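Local coordinates for protein UDP-glucose:anthocyanidin 3-O-glucosyltransferase (Clitoria ternatea, PDB 4REM) that is a plant glycosyltransferase of the GT-B fold, built from two domains that each carry a parallel beta sheet flanked by helices, at residues D66-G71 and I79-L84; A113-T118 and A133-V138; E281-A286 and L305-K310. All coordinates share one frame; numbering follows the deposited sequence.

Overall arrangement
Interactions 1 and 2 both touch the DLM molecule, yet they do not touch each other: their nearest atoms are about 7 Å apart. Interaction 2 is buried in the core, where neighbouring strands of the seven-stranded sheet end. Main-chain hydrogen bonds, an aromatic pair and a polar cluster hold it together. Interaction 1 lies at the surface, where the loop that follows an outer strand of that sheet meets helix 80-86 through a bridging water and a few aliphatic groups. Interaction 3 belongs to the other, six-stranded half, at least about 18 Å from the atoms of either, and is a partly buried packing of aliphatic side chains, with no hydrogen bond across it, between a helix and a loop.

Interaction 1: D66-G71 and I79-L84; sequences DGIPEG and IEKLDL. With DLM (3,5,7-trihydroxy-2-(3,4,5-trihydroxyphenyl)chromenium), chain B.
Leu84 O is gripped from two sources: the CA-H of Gly67 points at it, with CA 3.4 Å from the oxygen and an angle of 164° at the hydrogen, and Ser87 OG hydrogen-bonds to it. Gly67 has no side chain on the side facing the helix, so its CA can lie directly against this carbonyl oxygen; its backbone is in the left-handed helical region. A water ties the same two backbones together, donating one hydrogen to Asp66 O and the other to Lys81 O, 2.7 Å from the latter. The bend of the loop is an Asx turn: Ile68 N donates to Asp66 OD1 over 2.8 Å, meeting the oxygen from above the carboxylate plane. This loop leaves strand 59-64, an outer strand of the seven-stranded parallel sheet, and doubles back on helix 80-86. Ile68 supplies the apolar part of the contact. Its CG1 lies 3.8 Å from Leu84 CD1, the two side chains crossing at about a right angle, and an extended second torsion (179°) carries CD1 on to Lys81 CG at 3.8 Å. Leu84 also packs CB and CD2 against Gly67 O. Leu82 leaves the helix away from the loop and sets CD1 over the face of the trihydroxyphenyl ring of DLM, 3.4 Å from its C18, while Ile79 CD1 comes beside the hydroxyl O22 of DLM.

Interaction 2: A113-T118 and A133-V138; sequences ADAFVT and AFWPNV. With DLM (3,5,7-trihydroxy-2-(3,4,5-trihydroxyphenyl)chromenium), chain B.
Phe116 turns the edge of its ring toward the face of Trp135 in an offset edge-to-face pair, planes at 89° and centroids 6.0 Å apart. The amide of Asn137 fills the angle beside this pair: OD1 sits 3.4 Å above the Trp135 ring, over its centre, and also touches Phe116 CZ, with amide and phenyl planes only 17° apart. Ala115 CB completes the cluster at the rim of the indole, in its plane and 3.6 Å from Trp135 CE3. The indole is steadied further by Trp135 NE1, which donates almost straight to Val138 O and in the ring plane, though it reaches the oxygen from above the carbonyl plane. These groups stand where two neighbouring parallel strands end, those of the beta-alpha-beta unit 110-114, 119-127 and 131-135. The strands are joined by Phe134 N to Ala113 O (2.7 Å) and Ala115 N to Phe134 O (3.0 Å). Just beyond, Asp114 starts a type I turn. With CG anti to the backbone N (chi1 -173°), its OD2 accepts from Phe116 N through the anti lone pair, 2.9 Å away, as an Asx turn. OD1 packs across Pro136 CG and is hydrogen-bonded to His17 ND1; His17 NE2 in turn bonds to DLM. A water over the centre of the Phe116 ring donates to Asn137 OD1. Both side chains also line the ligand pocket: the edge of the Phe116 ring (CE2 and CZ) meets DLM at C9 and C10, and Asn137 ND2 lies 3.4 Å from C9.

Interaction 3: E281-A286 and L305-K310; sequences EVVAVA and LSILPK
Val282, Val283 and Ala286 form one flank of a regular helix that runs beside a bend made by Ile307, Leu308 and Pro309, where the chain passes from helical to extended backbone angles; the nearest CA atoms, of Val283 and Leu308, are 5.8 Å apart. No hydrogen bond crosses the contact, so aliphatic groups do the joining. Ile307 has its CG2 branch anti to the backbone N, and this methyl faces the helix, 3.9 Å from Val282 CG1, while CD1 leads away; the two side chains cross at about a right angle. Val283 divides its branches along the bend: CG2 lies 3.8 Å from the backbone oxygen Ile307 O, and CG1 reaches Pro309 CG at 4.2 Å. One turn further along the helix, at Ala286, which carries only a methyl, both Leu308 and Pro309 close in, Pro309 CD 3.7 Å from its CB and Leu308 CD2 3.8 Å from the same methyl. Leu308 sets off from the backbone away from the helix, yet its CD2 branch returns to meet it. The bend comes after strand 296-299 and before helix 312-315. Trp298 of that strand touches Val282, Ala286 and Leu308, and Phe312 and Val313 of the short helix close on Ala286 and Leu308 respectively, so helix 279-292 and the loop pack together against Trp298, in a strand of the six-stranded parallel sheet.

Interaction 1: D66-G71 and I79-L84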
loop_
_atom_site.group_PDB
_atom_site.type_symbol
_atom_site.label_atom_id
_atom_site.label_comp_id
_atom_site.label_asym_id
_atom_site.label_seq_id
_atom_site.Cartn_x
_atom_site.Cartn_y
_atom_site.Cartn_z
ATOM N N ASP A 66 11.638 -0.965 19.123
ATOM C CA ASP A 66 11.311 -1.730 17.926
ATOM C C ASP A 66 11.145 -3.212 18.250
ATOM O O ASP A 66 10.823 -4.020 17.378
ATOM C CB ASP A 66 12.373 -1.532 16.834
ATOM C CG ASP A 66 13.771 -1.943 17.280
ATOM O OD1 ASP A 66 13.933 -2.440 18.414
ATOM O OD2 ASP A 66 14.713 -1.773 16.482
ATOM N N GLY A 67 11.375 -3.563 19.511
ATOM C CA GLY A 67 11.263 -4.942 19.944
ATOM C C GLY A 67 12.498 -5.765 19.641
ATOM O O GLY A 67 12.507 -6.977 19.849
ATOM N N ILE A 68 13.540 -5.106 19.145
ATOM C CA ILE A 68 14.794 -5.780 18.845
ATOM C C ILE A 68 15.839 -5.439 19.901
ATOM O O ILE A 68 16.417 -4.354 19.878
ATOM C CB ILE A 68 15.326 -5.404 17.446
ATOM C CG1 ILE A 68 14.260 -5.645 16.377
ATOM C CG2 ILE A 68 16.589 -6.190 17.118
ATOM C CD1 ILE A 68 14.701 -5.286 14.973
ATOM N N PRO A 69 16.079 -6.374 20.834
ATOM C CA PRO A 69 17.071 -6.201 21.901
ATOM C C PRO A 69 18.463 -6.025 21.319
ATOM O O PRO A 69 18.781 -6.638 20.300
ATOM C CB PRO A 69 16.993 -7.526 22.668
ATOM C CG PRO A 69 15.640 -8.074 22.355
ATOM C CD PRO A 69 15.381 -7.665 20.938
ATOM N N GLU A 70 19.280 -5.194 21.958
ATOM C CA GLU A 70 20.634 -4.944 21.484
ATOM C C GLU A 70 21.453 -6.229 21.530
ATOM O O GLU A 70 21.520 -6.899 22.562
ATOM C CB GLU A 70 21.299 -3.850 22.324
ATOM C CG GLU A 70 22.576 -3.282 21.720
ATOM C CD GLU A 70 23.187 -2.195 22.581
ATOM O OE1 GLU A 70 22.853 -2.135 23.782
ATOM O OE2 GLU A 70 23.994 -1.400 22.056
ATOM N N GLY A 71 22.064 -6.573 20.401
ATOM C CA GLY A 71 22.817 -7.808 20.289
ATOM C C GLY A 71 22.182 -8.774 19.309
ATOM O O GLY A 71 22.875 -9.555 18.658
ATOM N N ILE A 79 9.189 -10.920 8.014
ATOM C CA ILE A 79 8.166 -11.087 9.042
ATOM C C ILE A 79 8.711 -10.875 10.460
ATOM O O ILE A 79 8.007 -10.369 11.332
ATOM C CB ILE A 79 7.504 -12.478 8.937
ATOM C CG1 ILE A 79 6.947 -12.701 7.531
ATOM C CG2 ILE A 79 6.404 -12.640 9.972
ATOM C CD1 ILE A 79 5.879 -11.700 7.129
ATOM N N GLU A 80 9.968 -11.249 10.678
ATOM C CA GLU A 80 10.562 -11.223 12.017
ATOM C C GLU A 80 10.502 -9.862 12.712
ATOM O O GLU A 80 10.068 -9.772 13.861
ATOM C CB GLU A 80 12.005 -11.734 11.992
ATOM C CG GLU A 80 12.698 -11.631 13.346
ATOM C CD GLU A 80 13.987 -12.415 13.416
ATOM O OE1 GLU A 80 14.298 -13.140 12.450
ATOM O OE2 GLU A 80 14.687 -12.309 14.445
ATOM N N LYS A 81 10.940 -8.812 12.023
ATOM C CA LYS A 81 10.915 -7.467 12.591
ATOM C C LYS A 81 9.494 -7.018 12.917
ATOM O O LYS A 81 9.273 -6.294 13.885
ATOM C CB LYS A 81 11.589 -6.458 11.656
ATOM C CG LYS A 81 13.115 -6.488 11.680
ATOM C CD LYS A 81 13.699 -5.379 10.811
ATOM C CE LYS A 81 15.212 -5.487 10.704
ATOM N NZ LYS A 81 15.783 -4.516 9.721
ATOM N N LEU A 82 8.535 -7.452 12.103
ATOM C CA LEU A 82 7.132 -7.139 12.342
ATOM C C LEU A 82 6.661 -7.823 13.625
ATOM O O LEU A 82 6.006 -7.204 14.468
ATOM C CB LEU A 82 6.266 -7.588 11.162
ATOM C CG LEU A 82 6.763 -7.337 9.739
ATOM C CD1 LEU A 82 5.748 -7.848 8.731
ATOM C CD2 LEU A 82 7.051 -5.873 9.489
ATOM N N ASP A 83 7.001 -9.102 13.763
ATOM C CA ASP A 83 6.632 -9.880 14.942
ATOM C C ASP A 83 7.268 -9.314 16.204
ATOM O O ASP A 83 6.631 -9.238 17.253
ATOM C CB ASP A 83 7.054 -11.340 14.770
ATOM C CG ASP A 83 6.202 -12.082 13.765
ATOM O OD1 ASP A 83 5.057 -11.653 13.524
ATOM O OD2 ASP A 83 6.677 -13.101 13.223
ATOM N N LEU A 84 8.533 -8.922 16.093
ATOM C CA LEU A 84 9.272 -8.375 17.224
ATOM C C LEU A 84 8.669 -7.064 17.737
ATOM O O LEU A 84 8.575 -6.852 18.944
ATOM C CB LEU A 84 10.750 -8.202 16.868
ATOM C CG LEU A 84 11.539 -9.508 16.795
ATOM C CD1 LEU A 84 12.969 -9.268 16.341
ATOM C CD2 LEU A 84 11.514 -10.209 18.143
HETATM O O12 DLM B . 1.808 -8.041 4.722
HETATM C C11 DLM B . 2.346 -6.778 4.686
HETATM C C14 DLM B . 3.809 -6.673 4.972
HETATM C C15 DLM B . 4.453 -5.449 5.163
HETATM C C1 DLM B . -2.299 -8.688 3.965
HETATM C C2 DLM B . -1.849 -7.373 3.905
HETATM O O21 DLM B . 6.427 -4.167 5.609
HETATM O O22 DLM B . 6.546 -9.093 5.380
HETATM C C3 DLM B . -0.409 -7.098 4.165
HETATM C C18 DLM B . 5.883 -7.904 5.311
HETATM C C19 DLM B . 4.518 -7.870 5.050
HETATM C C17 DLM B . 6.606 -6.627 5.519
HETATM O O24 DLM B . 7.943 -6.614 5.779
HETATM C C16 DLM B . 5.819 -5.373 5.430
HETATM C C10 DLM B . 1.463 -5.606 4.373
HETATM O O27 DLM B . 1.939 -4.331 4.319
HETATM C C9 DLM B . 0.111 -5.811 4.122
HETATM C C4 DLM B . 0.477 -8.244 4.478
HETATM C C5 DLM B . -0.071 -9.520 4.517
HETATM C C6 DLM B . -1.428 -9.737 4.265
HETATM O O29 DLM B . -1.915 -11.008 4.315
HETATM O O30 DLM B . -2.710 -6.359 3.614
HETATM O O HOH W 1 11.136 -4.426 14.635
#

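Interaction 2: A113-T118 and A133-V138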
loop_
_atom_site.group_PDB
_atom_site.type_symbol
_atom_site.label_atom_id
_atom_site.label_comp_id
_atom_site.label_asym_id
_atom_site.label_seq_id
_atom_site.Cartn_x
_atom_site.Cartn_y
_atom_site.Cartn_z
ATOM N N ALA A 113 -4.411 4.995 14.468
ATOM C CA ALA A 113 -3.417 3.937 14.372
ATOM C C ALA A 113 -3.585 3.126 13.102
ATOM O O ALA A 113 -4.701 2.950 12.611
ATOM C CB ALA A 113 -3.491 3.033 15.588
ATOM N N ASP A 114 -2.465 2.645 12.569
ATOM C CA ASP A 114 -2.497 1.660 11.503
ATOM C C ASP A 114 -3.243 0.447 12.045
ATOM O O ASP A 114 -3.033 0.049 13.189
ATOM C CB ASP A 114 -1.075 1.274 11.102
ATOM C CG ASP A 114 -1.032 0.369 9.884
ATOM O OD1 ASP A 114 -0.592 0.836 8.815
ATOM O OD2 ASP A 114 -1.434 -0.807 10.000
ATOM N N ALA A 115 -4.120 -0.132 11.231
ATOM C CA ALA A 115 -4.978 -1.223 11.682
ATOM C C ALA A 115 -4.197 -2.426 12.210
ATOM O O ALA A 115 -4.730 -3.226 12.982
ATOM C CB ALA A 115 -5.923 -1.645 10.568
ATOM N N PHE A 116 -2.940 -2.548 11.793
ATOM C CA PHE A 116 -2.100 -3.670 12.206
ATOM C C PHE A 116 -1.644 -3.549 13.661
ATOM O O PHE A 116 -1.387 -4.553 14.322
ATOM C CB PHE A 116 -0.883 -3.811 11.282
ATOM C CG PHE A 116 -1.215 -4.302 9.896
ATOM C CD1 PHE A 116 -2.509 -4.674 9.557
ATOM C CD2 PHE A 116 -0.221 -4.401 8.933
ATOM C CE1 PHE A 116 -2.807 -5.124 8.280
ATOM C CE2 PHE A 116 -0.511 -4.856 7.657
ATOM C CZ PHE A 116 -1.804 -5.216 7.329
ATOM N N VAL A 117 -1.540 -2.320 14.153
ATOM C CA VAL A 117 -1.170 -2.083 15.546
ATOM C C VAL A 117 -2.397 -2.267 16.438
ATOM O O VAL A 117 -2.928 -1.309 16.999
ATOM C CB VAL A 117 -0.566 -0.676 15.737
ATOM C CG1 VAL A 117 0.102 -0.550 17.097
ATOM C CG2 VAL A 117 0.445 -0.395 14.641
ATOM N N THR A 118 -2.837 -3.516 16.568
ATOM C CA THR A 118 -4.061 -3.836 17.297
ATOM C C THR A 118 -3.962 -3.561 18.795
ATOM O O THR A 118 -4.979 -3.430 19.472
ATOM C CB THR A 118 -4.493 -5.298 17.066
ATOM O OG1 THR A 118 -3.400 -6.175 17.354
ATOM C CG2 THR A 118 -4.928 -5.500 15.629
ATOM N N ALA A 133 -8.864 3.422 13.074
ATOM C CA ALA A 133 -8.001 2.526 12.317
ATOM C C ALA A 133 -7.683 3.109 10.940
ATOM O O ALA A 133 -8.579 3.573 10.232
ATOM C CB ALA A 133 -8.646 1.156 12.185
ATOM N N PHE A 134 -6.407 3.083 10.568
ATOM C CA PHE A 134 -5.984 3.538 9.249
ATOM C C PHE A 134 -5.641 2.339 8.370
ATOM O O PHE A 134 -4.953 1.416 8.812
ATOM C CB PHE A 134 -4.784 4.479 9.367
ATOM C CG PHE A 134 -4.242 4.942 8.045
ATOM C CD1 PHE A 134 -4.981 5.789 7.233
ATOM C CD2 PHE A 134 -2.984 4.541 7.620
ATOM C CE1 PHE A 134 -4.481 6.222 6.016
ATOM C CE2 PHE A 134 -2.476 4.970 6.405
ATOM C CZ PHE A 134 -3.227 5.810 5.602
ATOM N N TRP A 135 -6.118 2.359 7.128
ATOM C CA TRP A 135 -5.958 1.222 6.225
ATOM C C TRP A 135 -5.294 1.603 4.901
ATOM O O TRP A 135 -5.968 2.027 3.958
ATOM C CB TRP A 135 -7.316 0.574 5.964
ATOM C CG TRP A 135 -7.233 -0.741 5.271
ATOM C CD1 TRP A 135 -7.399 -0.977 3.938
ATOM C CD2 TRP A 135 -6.963 -2.009 5.871
ATOM N NE1 TRP A 135 -7.249 -2.313 3.672
ATOM C CE2 TRP A 135 -6.983 -2.974 4.851
ATOM C CE3 TRP A 135 -6.710 -2.429 7.183
ATOM C CZ2 TRP A 135 -6.759 -4.330 5.091
ATOM C CZ3 TRP A 135 -6.487 -3.772 7.422
ATOM C CH2 TRP A 135 -6.510 -4.706 6.384
ATOM N N PRO A 136 -3.961 1.449 4.830
ATOM C CA PRO A 136 -3.175 1.771 3.636
ATOM C C PRO A 136 -2.987 0.565 2.716
ATOM O O PRO A 136 -2.237 0.650 1.745
ATOM C CB PRO A 136 -1.827 2.169 4.230
ATOM C CG PRO A 136 -1.695 1.272 5.421
ATOM C CD PRO A 136 -3.094 1.094 5.970
ATOM N N ASN A 137 -3.655 -0.543 3.021
ATOM C CA ASN A 137 -3.525 -1.751 2.217
ATOM C C ASN A 137 -4.548 -1.771 1.086
ATOM O O ASN A 137 -5.230 -0.773 0.851
ATOM C CB ASN A 137 -3.683 -2.986 3.100
ATOM C CG ASN A 137 -2.871 -2.893 4.380
ATOM O OD1 ASN A 137 -3.421 -2.905 5.481
ATOM N ND2 ASN A 137 -1.555 -2.796 4.239
ATOM N N VAL A 138 -4.647 -2.895 0.380
ATOM C CA VAL A 138 -5.688 -3.059 -0.634
ATOM C C VAL A 138 -7.047 -2.968 0.055
ATOM O O VAL A 138 -7.333 -3.733 0.972
ATOM C CB VAL A 138 -5.562 -4.407 -1.384
ATOM C CG1 VAL A 138 -6.703 -4.579 -2.375
ATOM C CG2 VAL A 138 -4.230 -4.488 -2.105
HETATM O O12 DLM B . 1.808 -8.041 4.722
HETATM C C11 DLM B . 2.346 -6.778 4.686
HETATM C C14 DLM B . 3.809 -6.673 4.972
HETATM C C15 DLM B . 4.453 -5.449 5.163
HETATM C C1 DLM B . -2.299 -8.688 3.965
HETATM C C2 DLM B . -1.849 -7.373 3.905
HETATM O O21 DLM B . 6.427 -4.167 5.609
HETATM O O22 DLM B . 6.546 -9.093 5.380
HETATM C C3 DLM B . -0.409 -7.098 4.165
HETATM C C18 DLM B . 5.883 -7.904 5.311
HETATM C C19 DLM B . 4.518 -7.870 5.050
HETATM C C17 DLM B . 6.606 -6.627 5.519
HETATM O O24 DLM B . 7.943 -6.614 5.779
HETATM C C16 DLM B . 5.819 -5.373 5.430
HETATM C C10 DLM B . 1.463 -5.606 4.373
HETATM O O27 DLM B . 1.939 -4.331 4.319
HETATM C C9 DLM B . 0.111 -5.811 4.122
HETATM C C4 DLM B . 0.477 -8.244 4.478
HETATM C C5 DLM B . -0.071 -9.520 4.517
HETATM C C6 DLM B . -1.428 -9.737 4.265
HETATM O O29 DLM B . -1.915 -11.008 4.315
HETATM O O30 DLM B . -2.710 -6.359 3.614
HETATM O O HOH W 2 -2.481 -1.770 8.031
#

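Interaction 3: E281-A286 and L305-K310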
loop_
_atom_site.group_PDB
_atom_site.type_symbol
_atom_site.label_atom_id
_atom_site.label_comp_id
_atom_site.label_asym_id
_atom_site.label_seq_id
_atom_site.Cartn_x
_atom_site.Cartn_y
_atom_site.Cartn_z
ATOM N N GLU A 281 12.996 -15.930 -12.324
ATOM C CA GLU A 281 12.008 -14.960 -12.787
ATOM C C GLU A 281 12.707 -13.666 -13.183
ATOM O O GLU A 281 12.326 -13.016 -14.155
ATOM C CB GLU A 281 10.949 -14.681 -11.716
ATOM C CG GLU A 281 9.997 -15.835 -11.448
ATOM C CD GLU A 281 8.738 -15.397 -10.728
ATOM O OE1 GLU A 281 8.406 -16.002 -9.689
ATOM O OE2 GLU A 281 8.075 -14.455 -11.207
ATOM N N VAL A 282 13.734 -13.305 -12.417
ATOM C CA VAL A 282 14.558 -12.136 -12.718
ATOM C C VAL A 282 15.243 -12.312 -14.073
ATOM O O VAL A 282 15.273 -11.390 -14.889
ATOM C CB VAL A 282 15.615 -11.895 -11.623
ATOM C CG1 VAL A 282 16.421 -10.642 -11.920
ATOM C CG2 VAL A 282 14.947 -11.783 -10.261
ATOM N N VAL A 283 15.787 -13.503 -14.304
ATOM C CA VAL A 283 16.358 -13.847 -15.601
ATOM C C VAL A 283 15.288 -13.769 -16.688
ATOM O O VAL A 283 15.541 -13.281 -17.789
ATOM C CB VAL A 283 16.990 -15.257 -15.585
ATOM C CG1 VAL A 283 17.422 -15.671 -16.983
ATOM C CG2 VAL A 283 18.174 -15.294 -14.640
ATOM N N ALA A 284 14.085 -14.230 -16.360
ATOM C CA ALA A 284 12.981 -14.252 -17.316
ATOM C C ALA A 284 12.501 -12.851 -17.697
ATOM O O ALA A 284 12.130 -12.609 -18.847
ATOM C CB ALA A 284 11.830 -15.082 -16.773
ATOM N N VAL A 285 12.499 -11.935 -16.731
ATOM C CA VAL A 285 12.084 -10.558 -16.990
ATOM C C VAL A 285 13.061 -9.866 -17.937
ATOM O O VAL A 285 12.649 -9.206 -18.889
ATOM C CB VAL A 285 11.929 -9.750 -15.688
ATOM C CG1 VAL A 285 11.675 -8.279 -15.992
ATOM C CG2 VAL A 285 10.800 -10.317 -14.845
ATOM N N ALA A 286 14.353 -10.029 -17.678
ATOM C CA ALA A 286 15.380 -9.477 -18.555
ATOM C C ALA A 286 15.269 -10.063 -19.962
ATOM O O ALA A 286 15.315 -9.332 -20.954
ATOM C CB ALA A 286 16.757 -9.731 -17.979
ATOM N N LEU A 305 21.939 -7.292 -9.918
ATOM C CA LEU A 305 22.609 -7.026 -11.190
ATOM C C LEU A 305 23.512 -8.182 -11.619
ATOM O O LEU A 305 23.734 -8.396 -12.810
ATOM C CB LEU A 305 23.414 -5.725 -11.116
ATOM C CG LEU A 305 22.630 -4.413 -11.128
ATOM C CD1 LEU A 305 23.550 -3.221 -10.924
ATOM C CD2 LEU A 305 21.873 -4.270 -12.433
ATOM N N SER A 306 24.029 -8.922 -10.643
ATOM C CA SER A 306 24.874 -10.080 -10.919
ATOM C C SER A 306 24.037 -11.262 -11.400
ATOM O O SER A 306 24.551 -12.185 -12.033
ATOM C CB SER A 306 25.672 -10.471 -9.674
ATOM O OG SER A 306 24.821 -10.766 -8.583
ATOM N N ILE A 307 22.745 -11.219 -11.093
ATOM C CA ILE A 307 21.809 -12.264 -11.499
ATOM C C ILE A 307 21.390 -12.082 -12.961
ATOM O O ILE A 307 21.151 -13.058 -13.677
ATOM C CB ILE A 307 20.575 -12.299 -10.558
ATOM C CG1 ILE A 307 20.946 -12.953 -9.225
ATOM C CG2 ILE A 307 19.398 -13.025 -11.197
ATOM C CD1 ILE A 307 21.780 -14.217 -9.369
ATOM N N LEU A 308 21.323 -10.824 -13.397
ATOM C CA LEU A 308 21.000 -10.485 -14.781
ATOM C C LEU A 308 21.884 -11.235 -15.772
ATOM O O LEU A 308 23.070 -11.445 -15.511
ATOM C CB LEU A 308 21.139 -8.978 -15.011
ATOM C CG LEU A 308 20.047 -8.092 -14.422
ATOM C CD1 LEU A 308 20.315 -6.623 -14.705
ATOM C CD2 LEU A 308 18.699 -8.500 -14.981
ATOM N N PRO A 309 21.301 -11.650 -16.910
ATOM C CA PRO A 309 22.030 -12.367 -17.963
ATOM C C PRO A 309 23.254 -11.588 -18.436
ATOM O O PRO A 309 23.263 -10.358 -18.357
ATOM C CB PRO A 309 21.003 -12.459 -19.094
ATOM C CG PRO A 309 19.685 -12.415 -18.405
ATOM C CD PRO A 309 19.873 -11.491 -17.237
ATOM N N LYS A 310 24.267 -12.300 -18.921
ATOM C CA LYS A 310 25.499 -11.670 -19.383
ATOM C C LYS A 310 25.253 -10.775 -20.596
ATOM O O LYS A 310 24.709 -11.220 -21.606
ATOM C CB LYS A 310 26.541 -12.739 -19.724
ATOM C CG LYS A 310 27.928 -12.466 -19.153
ATOM C CD LYS A 310 27.861 -12.221 -17.652
ATOM C CE LYS A 310 29.248 -12.113 -17.037
ATOM N NZ LYS A 310 29.175 -11.808 -15.580
#